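Local coordinates for CELL WALL surface anchor family protein (Streptococcus pneumoniae, PDB 2WW8), which serves as the adhesin of the pneumococcal pilus, probably attaching the bacterium to host cells through an integrin-like domain carried on a multidomain stalk, at residues Y621-N626 with G645-A650. Sequence-based numbering, arbitrary orientation.
Sequences YTLTAN and GLLKNA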
loop_
_atom_site.group_PDB
_atom_site.type_symbol
_atom_site.label_atom_id
_atom_site.label_comp_id
_atom_site.label_asym_id
_atom_site.label_seq_id
_atom_site.Cartn_x
_atom_site.Cartn_y
_atom_site.Cartn_z
ATOM N N TYR A 621 -10.296 13.800 -11.692
ATOM C CA TYR A 621 -9.573 12.548 -11.468
ATOM C C TYR A 621 -8.096 12.862 -11.548
ATOM O O TYR A 621 -7.703 13.912 -12.068
ATOM C CB TYR A 621 -9.958 11.484 -12.511
ATOM C CG TYR A 621 -9.473 11.842 -13.919
ATOM C CD1 TYR A 621 -8.195 11.432 -14.359
ATOM C CD2 TYR A 621 -10.271 12.608 -14.774
ATOM C CE1 TYR A 621 -7.742 11.789 -15.635
ATOM C CE2 TYR A 621 -9.846 12.951 -16.033
ATOM C CZ TYR A 621 -8.571 12.535 -16.431
ATOM O OH TYR A 621 -8.118 12.883 -17.681
ATOM N N THR A 622 -7.275 11.932 -11.071
ATOM C CA THR A 622 -5.870 11.939 -11.452
ATOM C C THR A 622 -5.453 10.603 -12.066
ATOM O O THR A 622 -5.975 9.541 -11.696
ATOM C CB THR A 622 -4.906 12.308 -10.274
ATOM O OG1 THR A 622 -4.754 11.216 -9.342
ATOM C CG2 THR A 622 -5.309 13.581 -9.557
ATOM N N LEU A 623 -4.492 10.650 -12.985
ATOM C CA LEU A 623 -3.872 9.444 -13.529
ATOM C C LEU A 623 -2.366 9.728 -13.619
ATOM O O LEU A 623 -1.956 10.652 -14.346
ATOM C CB LEU A 623 -4.476 9.073 -14.896
ATOM C CG LEU A 623 -4.054 7.648 -15.312
ATOM C CD1 LEU A 623 -4.735 6.586 -14.437
ATOM C CD2 LEU A 623 -4.290 7.353 -16.802
ATOM N N THR A 624 -1.580 9.002 -12.820
ATOM C CA THR A 624 -0.137 9.204 -12.755
ATOM C C THR A 624 0.527 7.827 -12.866
ATOM O O THR A 624 -0.112 6.793 -12.666
ATOM C CB THR A 624 0.319 9.955 -11.468
ATOM O OG1 THR A 624 -0.124 9.184 -10.344
ATOM C CG2 THR A 624 -0.313 11.423 -11.363
ATOM N N ALA A 625 1.827 7.785 -13.153
ATOM C CA ALA A 625 2.533 6.510 -13.136
ATOM C C ALA A 625 3.912 6.728 -12.549
ATOM O O ALA A 625 4.410 7.870 -12.490
ATOM C CB ALA A 625 2.627 5.987 -14.574
ATOM N N ASN A 626 4.551 5.639 -12.131
ATOM C CA ASN A 626 5.752 5.694 -11.318
ATOM C C ASN A 626 6.989 5.926 -12.153
ATOM O O ASN A 626 8.074 5.914 -11.606
ATOM C CB ASN A 626 5.858 4.446 -10.429
ATOM C CG ASN A 626 6.207 3.185 -11.235
ATOM O OD1 ASN A 626 5.942 3.095 -12.448
ATOM N ND2 ASN A 626 6.848 2.233 -10.573
ATOM N N GLY A 645 5.587 8.930 -21.356
ATOM C CA GLY A 645 5.995 7.699 -20.709
ATOM C C GLY A 645 4.939 6.603 -20.714
ATOM O O GLY A 645 4.285 6.326 -21.727
ATOM N N LEU A 646 4.767 5.952 -19.576
ATOM C CA LEU A 646 3.787 4.857 -19.464
ATOM C C LEU A 646 2.349 5.287 -19.832
ATOM O O LEU A 646 1.495 4.486 -20.225
ATOM C CB LEU A 646 3.826 4.327 -18.026
ATOM C CG LEU A 646 5.186 3.675 -17.635
ATOM C CD1 LEU A 646 5.106 3.428 -16.175
ATOM C CD2 LEU A 646 5.442 2.336 -18.379
ATOM N N LEU A 647 2.060 6.576 -19.743
ATOM C CA LEU A 647 0.674 7.040 -20.001
ATOM C C LEU A 647 0.454 7.563 -21.420
ATOM O O LEU A 647 -0.617 8.089 -21.738
ATOM C CB LEU A 647 0.258 8.082 -18.932
ATOM C CG LEU A 647 0.314 7.532 -17.509
ATOM C CD1 LEU A 647 -0.147 8.610 -16.538
ATOM C CD2 LEU A 647 -0.550 6.216 -17.353
ATOM N N LYS A 648 1.466 7.382 -22.266
ATOM C CA LYS A 648 1.458 7.934 -23.635
ATOM C C LYS A 648 0.126 7.629 -24.352
ATOM O O LYS A 648 -0.411 8.454 -25.097
ATOM C CB LYS A 648 2.646 7.285 -24.376
ATOM C CG LYS A 648 2.764 7.645 -25.809
ATOM C CD LYS A 648 3.997 6.916 -26.382
ATOM C CE LYS A 648 5.246 7.294 -25.628
ATOM N NZ LYS A 648 6.384 7.150 -26.537
ATOM N N ASN A 649 -0.441 6.442 -24.122
ATOM C CA ASN A 649 -1.665 6.056 -24.824
ATOM C C ASN A 649 -2.835 5.828 -23.874
ATOM O O ASN A 649 -3.852 5.217 -24.286
ATOM C CB ASN A 649 -1.385 4.803 -25.713
ATOM C CG ASN A 649 -0.442 5.105 -26.886
ATOM O OD1 ASN A 649 0.625 4.490 -27.082
ATOM N ND2 ASN A 649 -0.824 6.090 -27.661
ATOM N N ALA A 650 -2.728 6.278 -22.620
ATOM C CA ALA A 650 -3.777 6.017 -21.625
ATOM C C ALA A 650 -4.875 7.069 -21.735
ATOM O O ALA A 650 -4.564 8.229 -22.005
ATOM C CB ALA A 650 -3.240 6.009 -20.177
#
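Leu647 lays its branched end against the backbone of strand 621-625 at Leu623 and Thr624, and against the side chains of Leu623 and Ala625. With CG anti to the carbonyl carbon (chi1 -59°) and chi2 at -178°, Leu647 CD1 comes to 3.5 Å from Leu623 O and Leu647 CD2 to 3.9 Å from Leu623 CD2, the two leucines crossing obliquely. Leu623 has CG anti to its own N (chi1 -167°), and Leu623 CD2 also reaches Ala650 CB at 3.8 Å. One strand residue thus spans both ends of the type I turn Leu647-Ala650, which is closed by Ala650 N to Leu647 O at 2.9 Å. Two residues along, Ala625 CB faces the loop between Leu647 CG (4.0 Å) and Leu646 CD1 (3.9 Å). Asn626 OD1 brushes Leu646 CD1 as well, but its polar bond is to Lys673 N, and ND2 is bonded to Asp671 O. Val674 of the neighbouring strand 673-682 touches both Leu623 and Leu647, so the loop leading into strand 651-655 packs across two strands of the Ig-like domain. Polar pairing between the two segments is absent; most of the 257 Å² buried comes from leucines and alanines, implying cohesion by side-chain packing, with backbone pairing left to the strand's neighbours.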